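Local coordinates for protein monomethylamine methyltransferase MtmB1 (Methanosarcina barkeri, PDB 1NTH) that catalyses transfer of the methyl group from monomethylamine to the corrinoid cofactor of its partner protein MtmC, a step of methanogenesis from methylamine, at residues Q24-D28 with N234-I238; K31-A36 with M69-C73; R15-K21 with T80-Y86; Q260-G266 with D296-I301; G66-L70 with A280-N284. All coordinates share one frame; numbering follows the deposited sequence.

Contact 1: Q24-D28 with N234-I238; sequences QDDWD and NELKI
A buried, mainly polar contact joins Gln24 and Asp28, on the first turn of helix 24-42, to Lys237 at the start of edge strand 237-238 of the small mixed sheet. The ammonium of Lys237 is gripped three times. Gln24 OE1 accepts from Lys237 NZ at 2.8 Å in its carbonyl plane, on a lone pair, and Asp28 OD1 takes the same NZ at 2.8 Å on its syn side as a salt bridge. The third acceptor, Asn234 O, lies 2.9 Å from Lys237 NZ within the lysine's own segment. A bend at chi3 (-59°) turns the otherwise extended lysine chain into this group of oxygens. Beside it, Trp27 NE1 donates to Glu235 O at 2.9 Å, nearly straight (163°) and in the indole plane, while CZ2 of the same ring packs on Leu236 CB at 4.0 Å. A water bridges Asp28 OD1 and Glu235 N, and the amide of Asn234 reaches out to Met261 O. The peptide bond before Glu235 is cis; the water meets its N and the indole N-H its O. With a carboxylate and two neutral oxygens around it, the buried lysine is probably kept protonated.

Contact 2: K31-A36 with M69-C73; sequences KIPMKA and MLLEC
Met69 and Cys73, one turn apart near the C-terminal end of helix 56-73, pack against helix 24-42 in an obliquely antiparallel helix pair. The axes of the two short segments stand 10.6 Å apart, with an angle of 135° between their N-to-C directions, and no hydrogen bond crosses between them. Met69 comes first. In the conformer described, its CG is anti to the backbone N (chi1 -177°) and the chain bends at chi2, which carries the thioether across to the other helix. There its sulfur lies alongside the aliphatic part of Lys35, with SD 3.4 Å from Lys35 CG, the two side chains running past each other in opposite directions. The terminal methyl goes on to Ile32: Met69 CE sits 3.8 Å from Ile32 CD1, the two chains crossing nearly at right angles, and Ala36 CB borders the same methyl. Outside the pair, Met69 also touches Leu236 in a loop and Ile276 of helix 271-288. Glu72, on the exposed side of the helix, offers its CB to Lys35 CE at 3.9 Å. In the conformer described its carboxylate stays out of contact with that lysine's ammonium, which forms a salt bridge with Glu38 on its own helix. Cys73 closes the row. Its thiol points into the interface between Ile32 and Lys35, with Trp27 also against it, and Cys73 SG lies 3.5 Å from both CB and CG of Lys35.

Contact 3: R15-K21 with T80-Y86; sequences RAKVGEK and THRIVKY
Arg15 lays its extended side chain across Val84: its CB packs 3.8 Å from Val84 CG1, and its NH1 donates to Lys85 O at 2.9 Å, in the carbonyl plane but bent (134°). Its other terminal nitrogen makes a salt bridge with Glu90. Ala16 sets its methyl against Val84 CG2, while its carbonyl oxygen accepts from Thr80 OG1 at 2.7 Å; OG1 sits between the Thr80 backbone N and carbonyl carbon (chi1 65°), which turns the hydroxyl there. Lys17 O lies over one face of the Arg82 guanidinium. Gly19 O receives Arg82 NH1 at 2.7 Å, at the edge of that group and close to its plane. Beyond this turn the chain becomes a short, weakly bonded strand antiparallel to 82-84, at the margin of the small mixed sheet within this chain, and a G1 beta bulge sets His81 and Arg82 opposite Cys77. Glu20 O accepts Ile83 N at 2.9 Å, and a water links Glu20 N with Ile83 O. Lys21 then faces Arg82 as a non-hydrogen-bonded pair. In the conformer described, its chain runs beside that of His81, Lys21 NZ coming within 3.4 Å of His81 CB; His81 ND1 is bonded to Tyr76 OH.

Contact 4: Q260-G266 with D296-I301; sequences QMPIFGG and DGPVHI
Backbone hydrogen bonds of a parallel strand pair join Pro262-Phe264 to Val299-Ile301. Val299 N donates to Pro262 O at 2.9 Å, Phe264 N to Val299 O at 2.8 Å, and Ile301 N to Phe264 O at 3.0 Å. The two strands are linked through helix 271-288 as a beta-alpha-beta crossover, the repeating unit of a TIM barrel. Weaker CA-H...O contacts fill in between, such as Pro298 CA with Pro262 O.

Aromatic contact comes from Phe264 and His300, side by side on one sheet face. The Phe264 edge is turned to the imidazole face in an offset edge-to-face pair, planes at 61°, with Phe264 CD2 3.6 Å from His300 CD2. Both rings have CG anti to the backbone N (chi1 164° and -163°), which sends them out in the same direction. His300 ND1 accepts from Arg302 N, which restrains the rotation of the imidazole.

Apolar packing occupies the other face, where Ile263 CG1 meets Val299 CG1 at 3.8 Å and Ile263 CG2 rests on Ile301 CB. Beside helices 271-288 and 309-325, the Pro262 and Pro298 rings touch through their CG atoms.

Of the polar groups, Asp296 OD1 touches Pro262 CD across the contact; within its own segment it receives Gly297 N at 2.6 Å from above the carboxylate plane, and OD2 pairs with Arg361. The backbone bonds fix the register, while the ring pair and the Ile263-Val299 packing hold the two faces.

Contact 5: G66-L70 with A280-N284; sequences GFEML and ATHIN
Ala280 and Leu70 form the centre of this buried helix-helix contact, with Gly66 at the closest approach. The Ala280 methyl rests 3.4 Å from Gly66 O, and the CA atoms of these two residues are only 4.5 Å apart, consistent with glycine, which has no side chain between the backbones. Leu70 fills the next position along. With its CG anti to the backbone N (chi1 -174°), it reaches toward helix 271-288: CD2 touches Ile283 CG2 at 3.6 Å and lies 3.7 Å from Ala280 O, while the other branch, CD1, sits 4.0 Å from Asn284 OD1. Ile283 crosses Leu70 obliquely, its CD1 lying 4.0 Å from Phe67 CA. The Met69 CB also borders the Ala280 methyl. The segment axes approach to 8.6 Å at a crossing angle of -66°.

Farther out, helix 88-95 backs the pair, Ile91 meeting Ile283 and the Phe67 ring lying near that of Trp92. Asn284 is held at both ends of its amide: OD1 accepts from the Tyr86 hydroxyl and ND2 donates to Gln232. Leu70 and Asn284 also touch Ile75 of the small mixed sheet. Since no hydrogen bond crosses between the two segments, cohesion here rests on close apolar fit, and the polar atoms of Asn284 are satisfied by residues of other elements.

Contacts 1 and 5 join the N-terminal region to later parts of the chain, contacts 2 and 3 lie within that region, and contact 4 within the TIM barrel. Contacts 1 and 2 share helix 24-42 and have centres about 10 Å apart; contacts 2 and 5 share helix 56-73, at about 9 Å. Contact 3 lies in the same small mixed sheet as strand 237-238 of contact 1. Contact 4, in the barrel sheet, is about 24 Å centre to centre from contact 3; helix 271-288 of contact 5 connects its strands. Along the chain, contact 2 nests inside the loops closed by contacts 1 and 3. Early helices and sheet are thereby packed against the barrel's outer helix layer.

Contact 1: Q24-D28 with N234-I238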
# COMPACT_ATOMS: atom_id res chain seq x y z
N GLN A 24 41.21 -13.07 -22.87
CA GLN A 24 41.25 -12.73 -21.46
C GLN A 24 42.69 -12.68 -20.95
O GLN A 24 43.00 -11.94 -20.02
CB GLN A 24 40.41 -13.71 -20.64
CG GLN A 24 40.13 -13.21 -19.22
CD GLN A 24 38.95 -13.89 -18.56
OE1 GLN A 24 38.60 -13.58 -17.42
NE2 GLN A 24 38.32 -14.82 -19.26
N ASP A 25 43.57 -13.47 -21.56
CA ASP A 25 44.97 -13.46 -21.15
C ASP A 25 45.62 -12.15 -21.57
O ASP A 25 46.47 -11.62 -20.85
CB ASP A 25 45.73 -14.65 -21.77
CG ASP A 25 45.63 -15.90 -20.92
OD1 ASP A 25 44.92 -15.88 -19.90
OD2 ASP A 25 46.27 -16.91 -21.28
N ASP A 26 45.24 -11.64 -22.74
CA ASP A 26 45.80 -10.37 -23.20
C ASP A 26 45.40 -9.28 -22.22
O ASP A 26 46.15 -8.33 -22.00
CB ASP A 26 45.27 -9.99 -24.59
CG ASP A 26 45.85 -10.84 -25.71
OD1 ASP A 26 47.04 -11.22 -25.62
OD2 ASP A 26 45.12 -11.11 -26.68
N TRP A 27 44.22 -9.42 -21.64
CA TRP A 27 43.73 -8.44 -20.68
C TRP A 27 44.40 -8.58 -19.32
O TRP A 27 44.97 -7.62 -18.80
CB TRP A 27 42.21 -8.57 -20.53
CG TRP A 27 41.58 -7.48 -19.70
CD1 TRP A 27 41.15 -7.58 -18.40
CD2 TRP A 27 41.28 -6.15 -20.13
NE1 TRP A 27 40.61 -6.38 -18.00
CE2 TRP A 27 40.67 -5.49 -19.03
CE3 TRP A 27 41.47 -5.45 -21.32
CZ2 TRP A 27 40.25 -4.15 -19.11
CZ3 TRP A 27 41.05 -4.12 -21.40
CH2 TRP A 27 40.44 -3.49 -20.29
N ASP A 28 44.35 -9.79 -18.76
CA ASP A 28 44.91 -10.06 -17.44
C ASP A 28 46.43 -10.05 -17.33
O ASP A 28 46.98 -9.59 -16.33
CB ASP A 28 44.46 -11.42 -16.92
CG ASP A 28 42.96 -11.57 -16.91
OD1 ASP A 28 42.25 -10.56 -16.74
OD2 ASP A 28 42.49 -12.72 -17.05
N ASN A 234 37.46 -9.45 -11.71
CA ASN A 234 38.86 -9.02 -11.56
C ASN A 234 39.67 -9.15 -12.84
O ASN A 234 39.76 -10.25 -13.38
CB ASN A 234 39.54 -9.85 -10.47
CG ASN A 234 38.89 -9.69 -9.12
OD1 ASN A 234 37.76 -10.13 -8.90
ND2 ASN A 234 39.59 -9.05 -8.20
N GLU A 235 40.24 -8.06 -13.37
CA GLU A 235 40.14 -6.70 -12.82
C GLU A 235 39.60 -5.86 -13.99
O GLU A 235 39.95 -6.12 -15.14
CB GLU A 235 41.53 -6.16 -12.43
CG GLU A 235 42.31 -7.00 -11.42
CD GLU A 235 41.66 -7.04 -10.05
OE1 GLU A 235 40.75 -6.22 -9.79
OE2 GLU A 235 42.08 -7.88 -9.22
N LEU A 236 38.78 -4.85 -13.69
CA LEU A 236 38.17 -4.00 -14.72
C LEU A 236 37.55 -4.95 -15.74
O LEU A 236 37.86 -4.92 -16.93
CB LEU A 236 39.20 -3.09 -15.40
CG LEU A 236 39.52 -1.79 -14.66
CD1 LEU A 236 40.23 -2.09 -13.35
CD2 LEU A 236 40.39 -0.90 -15.54
N LYS A 237 36.65 -5.79 -15.24
CA LYS A 237 36.03 -6.82 -16.04
C LYS A 237 34.60 -7.08 -15.57
O LYS A 237 34.27 -6.85 -14.41
CB LYS A 237 36.87 -8.09 -15.88
CG LYS A 237 36.42 -9.31 -16.63
CD LYS A 237 37.29 -10.51 -16.25
CE LYS A 237 38.77 -10.24 -16.55
NZ LYS A 237 39.65 -11.34 -16.04
N ILE A 238 33.75 -7.55 -16.48
CA ILE A 238 32.36 -7.82 -16.14
C ILE A 238 31.75 -8.85 -17.09
O ILE A 238 32.25 -9.06 -18.20
CB ILE A 238 31.52 -6.51 -16.21
CG1 ILE A 238 30.20 -6.69 -15.44
CG2 ILE A 238 31.21 -6.15 -17.65
CD1 ILE A 238 30.39 -6.84 -13.95
O HOH W 1 42.35 -8.33 -15.31

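Contact 2: K31-A36 with M69-C73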
# COMPACT_ATOMS: atom_id res chain seq x y z
N LYS A 31 47.44 -5.98 -20.81
CA LYS A 31 46.82 -4.67 -20.74
C LYS A 31 46.69 -4.08 -19.33
O LYS A 31 47.12 -2.95 -19.10
CB LYS A 31 45.45 -4.70 -21.43
CG LYS A 31 45.56 -4.94 -22.94
CD LYS A 31 44.21 -4.93 -23.62
CE LYS A 31 44.34 -5.21 -25.11
NZ LYS A 31 45.16 -4.17 -25.80
N ILE A 32 46.11 -4.83 -18.41
CA ILE A 32 45.95 -4.34 -17.04
C ILE A 32 47.27 -4.12 -16.31
O ILE A 32 47.54 -3.02 -15.83
CB ILE A 32 45.04 -5.29 -16.22
CG1 ILE A 32 43.61 -5.24 -16.76
CG2 ILE A 32 45.07 -4.91 -14.74
CD1 ILE A 32 42.98 -3.86 -16.68
N PRO A 33 48.11 -5.16 -16.20
CA PRO A 33 49.38 -4.96 -15.49
C PRO A 33 50.28 -3.88 -16.11
O PRO A 33 50.95 -3.15 -15.38
CB PRO A 33 50.02 -6.35 -15.51
CG PRO A 33 49.45 -6.98 -16.75
CD PRO A 33 48.00 -6.55 -16.69
N MET A 34 50.28 -3.76 -17.43
CA MET A 34 51.10 -2.74 -18.08
C MET A 34 50.64 -1.34 -17.72
O MET A 34 51.45 -0.48 -17.37
CB MET A 34 51.06 -2.90 -19.61
CG MET A 34 52.01 -3.95 -20.17
SD MET A 34 51.86 -4.06 -21.96
CE MET A 34 52.74 -2.60 -22.48
N LYS A 35 49.34 -1.09 -17.80
CA LYS A 35 48.82 0.23 -17.50
C LYS A 35 49.00 0.62 -16.03
O LYS A 35 49.33 1.76 -15.72
CB LYS A 35 47.35 0.34 -17.89
CG LYS A 35 46.79 1.75 -17.77
CD LYS A 35 47.54 2.73 -18.66
CE LYS A 35 47.37 2.39 -20.13
NZ LYS A 35 48.06 3.37 -21.00
N ALA A 36 48.77 -0.33 -15.13
CA ALA A 36 48.92 -0.04 -13.70
C ALA A 36 50.38 0.31 -13.41
O ALA A 36 50.67 1.25 -12.67
CB ALA A 36 48.49 -1.24 -12.87
N MET A 69 43.42 5.09 -15.63
CA MET A 69 43.40 3.64 -15.79
C MET A 69 42.07 3.24 -16.45
O MET A 69 42.04 2.49 -17.43
CB MET A 69 43.52 2.97 -14.42
CG MET A 69 43.57 1.45 -14.44
SD MET A 69 45.18 0.81 -14.92
CE MET A 69 44.81 -0.92 -15.13
N LEU A 70 40.97 3.74 -15.90
CA LEU A 70 39.66 3.41 -16.44
C LEU A 70 39.47 3.94 -17.86
O LEU A 70 38.97 3.24 -18.73
CB LEU A 70 38.56 3.98 -15.53
CG LEU A 70 37.13 3.60 -15.89
CD1 LEU A 70 36.96 2.08 -15.82
CD2 LEU A 70 36.17 4.28 -14.92
N LEU A 71 39.89 5.18 -18.08
CA LEU A 71 39.76 5.81 -19.39
C LEU A 71 40.57 5.14 -20.50
O LEU A 71 40.07 4.94 -21.61
CB LEU A 71 40.16 7.28 -19.30
CG LEU A 71 40.18 8.04 -20.63
CD1 LEU A 71 38.78 8.12 -21.22
CD2 LEU A 71 40.73 9.44 -20.40
N GLU A 72 41.81 4.79 -20.20
CA GLU A 72 42.69 4.18 -21.20
C GLU A 72 42.47 2.69 -21.44
O GLU A 72 42.59 2.21 -22.57
CB GLU A 72 44.15 4.43 -20.83
CG GLU A 72 44.54 5.90 -20.81
CD GLU A 72 44.37 6.56 -22.17
OE1 GLU A 72 44.88 6.02 -23.16
OE2 GLU A 72 43.73 7.63 -22.23
N CYS A 73 42.16 1.95 -20.38
CA CYS A 73 41.95 0.51 -20.50
C CYS A 73 40.54 0.13 -20.92
O CYS A 73 40.33 -0.61 -21.87
CB CYS A 73 42.25 -0.20 -19.18
SG CYS A 73 43.98 -0.19 -18.71

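Contact 3: R15-K21 with T80-Y86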
# COMPACT_ATOMS: atom_id res chain seq x y z
N ARG A 15 28.27 -1.49 -26.72
CA ARG A 15 29.71 -1.44 -26.97
C ARG A 15 30.41 -2.78 -26.80
O ARG A 15 31.38 -3.07 -27.49
CB ARG A 15 30.35 -0.38 -26.06
CG ARG A 15 29.76 1.00 -26.29
CD ARG A 15 30.40 2.07 -25.43
NE ARG A 15 29.66 3.32 -25.57
CZ ARG A 15 30.02 4.48 -25.02
NH1 ARG A 15 31.13 4.55 -24.29
NH2 ARG A 15 29.27 5.55 -25.20
N ALA A 16 29.91 -3.60 -25.88
CA ALA A 16 30.51 -4.91 -25.64
C ALA A 16 30.36 -5.85 -26.83
O ALA A 16 31.11 -6.81 -26.98
CB ALA A 16 29.88 -5.55 -24.41
N LYS A 17 29.39 -5.56 -27.70
CA LYS A 17 29.15 -6.40 -28.86
C LYS A 17 30.05 -6.04 -30.05
O LYS A 17 30.30 -6.88 -30.91
CB LYS A 17 27.69 -6.31 -29.30
CG LYS A 17 26.69 -6.76 -28.24
CD LYS A 17 26.75 -8.26 -27.99
CE LYS A 17 26.20 -9.05 -29.17
NZ LYS A 17 24.76 -8.72 -29.44
N VAL A 18 30.53 -4.80 -30.08
CA VAL A 18 31.37 -4.36 -31.19
C VAL A 18 32.74 -3.81 -30.79
O VAL A 18 33.47 -3.29 -31.62
CB VAL A 18 30.65 -3.27 -32.01
CG1 VAL A 18 29.33 -3.82 -32.54
CG2 VAL A 18 30.40 -2.04 -31.16
N GLY A 19 33.07 -3.93 -29.50
CA GLY A 19 34.35 -3.43 -29.03
C GLY A 19 35.54 -4.19 -29.57
O GLY A 19 35.39 -5.19 -30.27
N GLU A 20 36.74 -3.72 -29.23
CA GLU A 20 37.97 -4.36 -29.67
C GLU A 20 38.05 -5.79 -29.15
O GLU A 20 37.90 -6.03 -27.95
CB GLU A 20 39.17 -3.57 -29.13
CG GLU A 20 40.51 -3.98 -29.73
CD GLU A 20 41.69 -3.35 -29.01
OE1 GLU A 20 41.58 -2.18 -28.58
OE2 GLU A 20 42.73 -4.03 -28.87
N LYS A 21 38.27 -6.74 -30.05
CA LYS A 21 38.37 -8.15 -29.66
C LYS A 21 39.67 -8.31 -28.88
O LYS A 21 40.68 -7.69 -29.21
CB LYS A 21 38.39 -9.05 -30.90
CG LYS A 21 37.46 -10.25 -30.80
CD LYS A 21 37.98 -11.26 -29.79
CE LYS A 21 37.12 -12.51 -29.73
NZ LYS A 21 37.77 -13.49 -28.82
N THR A 80 31.63 -11.56 -24.44
CA THR A 80 31.87 -11.18 -25.83
C THR A 80 33.35 -11.13 -26.17
O THR A 80 33.72 -11.03 -27.34
CB THR A 80 31.26 -9.80 -26.14
OG1 THR A 80 31.95 -8.80 -25.37
CG2 THR A 80 29.78 -9.78 -25.80
N HIS A 81 34.19 -11.19 -25.14
CA HIS A 81 35.64 -11.14 -25.33
C HIS A 81 36.04 -9.85 -26.04
O HIS A 81 36.97 -9.83 -26.85
CB HIS A 81 36.12 -12.35 -26.13
CG HIS A 81 35.82 -13.66 -25.46
ND1 HIS A 81 36.47 -14.08 -24.33
CD2 HIS A 81 34.90 -14.61 -25.75
CE1 HIS A 81 35.97 -15.23 -23.93
NE2 HIS A 81 35.01 -15.58 -24.78
N ARG A 82 35.32 -8.77 -25.73
CA ARG A 82 35.59 -7.47 -26.32
C ARG A 82 35.73 -6.43 -25.21
O ARG A 82 35.28 -6.64 -24.08
CB ARG A 82 34.48 -7.07 -27.29
CG ARG A 82 34.44 -7.90 -28.57
CD ARG A 82 33.17 -7.64 -29.36
NE ARG A 82 33.08 -8.46 -30.56
CZ ARG A 82 33.55 -8.11 -31.75
NH1 ARG A 82 34.17 -6.95 -31.92
NH2 ARG A 82 33.41 -8.93 -32.79
N ILE A 83 36.36 -5.31 -25.55
CA ILE A 83 36.60 -4.23 -24.60
C ILE A 83 35.67 -3.04 -24.79
O ILE A 83 35.47 -2.57 -25.91
CB ILE A 83 38.06 -3.72 -24.72
CG1 ILE A 83 39.03 -4.88 -24.48
CG2 ILE A 83 38.30 -2.59 -23.73
CD1 ILE A 83 40.46 -4.57 -24.87
N VAL A 84 35.09 -2.57 -23.69
CA VAL A 84 34.21 -1.41 -23.74
C VAL A 84 35.01 -0.19 -23.29
O VAL A 84 35.61 -0.19 -22.22
CB VAL A 84 32.99 -1.57 -22.80
CG1 VAL A 84 32.21 -0.27 -22.73
CG2 VAL A 84 32.10 -2.70 -23.30
N LYS A 85 35.01 0.85 -24.13
CA LYS A 85 35.74 2.08 -23.85
C LYS A 85 34.81 3.24 -23.51
O LYS A 85 33.74 3.38 -24.11
CB LYS A 85 36.57 2.47 -25.07
CG LYS A 85 37.73 1.53 -25.39
CD LYS A 85 38.96 1.85 -24.56
CE LYS A 85 40.14 0.97 -24.96
NZ LYS A 85 41.35 1.76 -25.30
N TYR A 86 35.23 4.06 -22.56
CA TYR A 86 34.48 5.24 -22.15
C TYR A 86 35.22 6.47 -22.67
O TYR A 86 36.39 6.38 -23.03
CB TYR A 86 34.43 5.38 -20.63
CG TYR A 86 33.82 4.22 -19.88
CD1 TYR A 86 34.59 3.45 -19.01
CD2 TYR A 86 32.47 3.91 -20.02
CE1 TYR A 86 34.03 2.41 -18.29
CE2 TYR A 86 31.90 2.87 -19.31
CZ TYR A 86 32.68 2.12 -18.44
OH TYR A 86 32.12 1.08 -17.73
O HOH W 2 37.06 -1.24 -27.68

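Contact 4: Q260-G266 with D296-I301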
# COMPACT_ATOMS: atom_id res chain seq x y z
N GLN A 260 33.46 -4.66 -5.85
CA GLN A 260 34.64 -5.14 -6.56
C GLN A 260 35.67 -5.42 -5.48
O GLN A 260 35.82 -4.66 -4.53
CB GLN A 260 35.16 -4.10 -7.56
CG GLN A 260 35.95 -4.73 -8.72
CD GLN A 260 37.43 -4.91 -8.43
OE1 GLN A 260 38.04 -5.90 -8.84
NE2 GLN A 260 38.02 -3.95 -7.73
N MET A 261 36.36 -6.54 -5.63
CA MET A 261 37.36 -6.94 -4.65
C MET A 261 38.71 -7.12 -5.33
O MET A 261 39.07 -8.22 -5.72
CB MET A 261 36.93 -8.25 -3.98
CG MET A 261 35.61 -8.15 -3.21
SD MET A 261 34.12 -7.94 -4.24
CE MET A 261 33.83 -9.65 -4.76
N PRO A 262 39.46 -6.02 -5.49
CA PRO A 262 40.77 -6.09 -6.14
C PRO A 262 41.72 -7.01 -5.38
O PRO A 262 41.72 -7.04 -4.15
CB PRO A 262 41.23 -4.63 -6.17
CG PRO A 262 40.57 -4.05 -4.95
CD PRO A 262 39.19 -4.66 -4.99
N ILE A 263 42.53 -7.75 -6.13
CA ILE A 263 43.45 -8.70 -5.52
C ILE A 263 44.89 -8.21 -5.45
O ILE A 263 45.53 -7.98 -6.48
CB ILE A 263 43.42 -10.04 -6.30
CG1 ILE A 263 41.99 -10.60 -6.30
CG2 ILE A 263 44.38 -11.03 -5.67
CD1 ILE A 263 41.82 -11.84 -7.16
N PHE A 264 45.39 -8.04 -4.23
CA PHE A 264 46.77 -7.61 -4.04
C PHE A 264 47.63 -8.77 -4.51
O PHE A 264 47.44 -9.91 -4.08
CB PHE A 264 47.06 -7.35 -2.56
CG PHE A 264 48.53 -7.30 -2.25
CD1 PHE A 264 49.32 -6.26 -2.75
CD2 PHE A 264 49.14 -8.32 -1.53
CE1 PHE A 264 50.70 -6.24 -2.53
CE2 PHE A 264 50.52 -8.31 -1.30
CZ PHE A 264 51.30 -7.27 -1.80
N GLY A 265 48.59 -8.48 -5.38
CA GLY A 265 49.44 -9.54 -5.90
C GLY A 265 48.77 -10.22 -7.07
O GLY A 265 49.27 -11.21 -7.61
N GLY A 266 47.63 -9.66 -7.47
CA GLY A 266 46.87 -10.20 -8.59
C GLY A 266 47.34 -9.67 -9.93
O GLY A 266 48.51 -9.32 -10.08
N ASP A 296 33.96 -2.11 -1.51
CA ASP A 296 35.32 -2.52 -1.82
C ASP A 296 35.62 -3.79 -1.02
O ASP A 296 34.77 -4.28 -0.27
CB ASP A 296 36.28 -1.40 -1.43
CG ASP A 296 37.68 -1.56 -2.01
OD1 ASP A 296 37.96 -2.57 -2.69
OD2 ASP A 296 38.50 -0.65 -1.77
N GLY A 297 36.82 -4.32 -1.19
CA GLY A 297 37.22 -5.51 -0.47
C GLY A 297 38.55 -6.03 -0.98
O GLY A 297 38.62 -7.16 -1.47
N PRO A 298 39.62 -5.23 -0.90
CA PRO A 298 40.93 -5.68 -1.38
C PRO A 298 41.32 -6.97 -0.66
O PRO A 298 41.24 -7.03 0.56
CB PRO A 298 41.86 -4.53 -1.02
CG PRO A 298 40.94 -3.33 -0.99
CD PRO A 298 39.73 -3.90 -0.28
N VAL A 299 41.73 -7.98 -1.41
CA VAL A 299 42.08 -9.25 -0.79
C VAL A 299 43.49 -9.71 -1.17
O VAL A 299 43.95 -9.48 -2.29
CB VAL A 299 41.04 -10.33 -1.17
CG1 VAL A 299 41.01 -10.53 -2.67
CG2 VAL A 299 41.35 -11.63 -0.45
N HIS A 300 44.16 -10.36 -0.23
CA HIS A 300 45.53 -10.85 -0.44
C HIS A 300 45.49 -12.13 -1.29
O HIS A 300 44.82 -13.09 -0.94
CB HIS A 300 46.18 -11.13 0.91
CG HIS A 300 47.67 -11.25 0.86
ND1 HIS A 300 48.31 -12.31 0.26
CD2 HIS A 300 48.65 -10.43 1.32
CE1 HIS A 300 49.62 -12.15 0.37
NE2 HIS A 300 49.85 -11.02 1.01
N ILE A 301 46.23 -12.12 -2.40
CA ILE A 301 46.25 -13.28 -3.29
C ILE A 301 46.58 -14.59 -2.59
O ILE A 301 46.05 -15.64 -2.96
CB ILE A 301 47.23 -13.07 -4.46
CG1 ILE A 301 47.05 -14.18 -5.49
CG2 ILE A 301 48.67 -13.04 -3.94
CD1 ILE A 301 47.78 -13.94 -6.79

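Contact 5: G66-L70 with A280-N284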
# COMPACT_ATOMS: atom_id res chain seq x y z
N GLY A 66 43.89 6.54 -11.19
CA GLY A 66 42.72 5.68 -11.25
C GLY A 66 41.79 6.07 -12.39
O GLY A 66 41.26 5.21 -13.09
N PHE A 67 41.59 7.38 -12.57
CA PHE A 67 40.74 7.90 -13.63
C PHE A 67 41.33 7.50 -14.98
O PHE A 67 40.63 7.01 -15.86
CB PHE A 67 40.66 9.43 -13.53
CG PHE A 67 39.68 10.06 -14.48
CD1 PHE A 67 38.47 10.57 -14.01
CD2 PHE A 67 39.97 10.16 -15.84
CE1 PHE A 67 37.57 11.18 -14.88
CE2 PHE A 67 39.07 10.76 -16.72
CZ PHE A 67 37.87 11.28 -16.24
N GLU A 68 42.64 7.71 -15.13
CA GLU A 68 43.31 7.39 -16.39
C GLU A 68 43.32 5.89 -16.67
O GLU A 68 43.23 5.48 -17.83
CB GLU A 68 44.75 7.92 -16.35
CG GLU A 68 45.40 8.02 -17.72
CD GLU A 68 46.82 8.56 -17.66
OE1 GLU A 68 47.09 9.46 -16.83
OE2 GLU A 68 47.67 8.09 -18.45
N MET A 69 43.42 5.09 -15.63
CA MET A 69 43.40 3.64 -15.79
C MET A 69 42.07 3.24 -16.45
O MET A 69 42.04 2.49 -17.43
CB MET A 69 43.52 2.97 -14.42
CG MET A 69 43.57 1.45 -14.44
SD MET A 69 45.18 0.81 -14.92
CE MET A 69 44.81 -0.92 -15.13
N LEU A 70 40.97 3.74 -15.90
CA LEU A 70 39.66 3.41 -16.44
C LEU A 70 39.47 3.94 -17.86
O LEU A 70 38.97 3.24 -18.73
CB LEU A 70 38.56 3.98 -15.53
CG LEU A 70 37.13 3.60 -15.89
CD1 LEU A 70 36.96 2.08 -15.82
CD2 LEU A 70 36.17 4.28 -14.92
N ALA A 280 39.89 3.03 -9.87
CA ALA A 280 39.23 2.89 -11.16
C ALA A 280 37.90 2.14 -11.04
O ALA A 280 36.93 2.49 -11.73
CB ALA A 280 40.15 2.16 -12.14
N THR A 281 37.83 1.12 -10.19
CA THR A 281 36.59 0.36 -10.05
C THR A 281 35.55 1.09 -9.20
O THR A 281 34.35 0.84 -9.36
CB THR A 281 36.84 -1.08 -9.52
OG1 THR A 281 37.46 -1.05 -8.23
CG2 THR A 281 37.75 -1.83 -10.49
N HIS A 282 35.99 1.99 -8.33
CA HIS A 282 35.05 2.79 -7.53
C HIS A 282 34.34 3.70 -8.53
O HIS A 282 33.13 3.91 -8.46
CB HIS A 282 35.78 3.66 -6.50
CG HIS A 282 36.00 3.00 -5.17
ND1 HIS A 282 36.89 1.97 -4.99
CD2 HIS A 282 35.46 3.25 -3.95
CE1 HIS A 282 36.89 1.61 -3.72
NE2 HIS A 282 36.03 2.37 -3.07
N ILE A 283 35.11 4.25 -9.46
CA ILE A 283 34.56 5.13 -10.48
C ILE A 283 33.66 4.34 -11.45
O ILE A 283 32.58 4.80 -11.82
CB ILE A 283 35.69 5.84 -11.28
CG1 ILE A 283 36.47 6.79 -10.35
CG2 ILE A 283 35.10 6.63 -12.44
CD1 ILE A 283 37.73 7.39 -10.99
N ASN A 284 34.11 3.16 -11.86
CA ASN A 284 33.33 2.34 -12.78
C ASN A 284 31.96 1.98 -12.18
O ASN A 284 30.99 1.81 -12.91
CB ASN A 284 34.09 1.06 -13.13
CG ASN A 284 33.46 0.32 -14.29
OD1 ASN A 284 33.21 0.90 -15.35
ND2 ASN A 284 33.19 -0.97 -14.11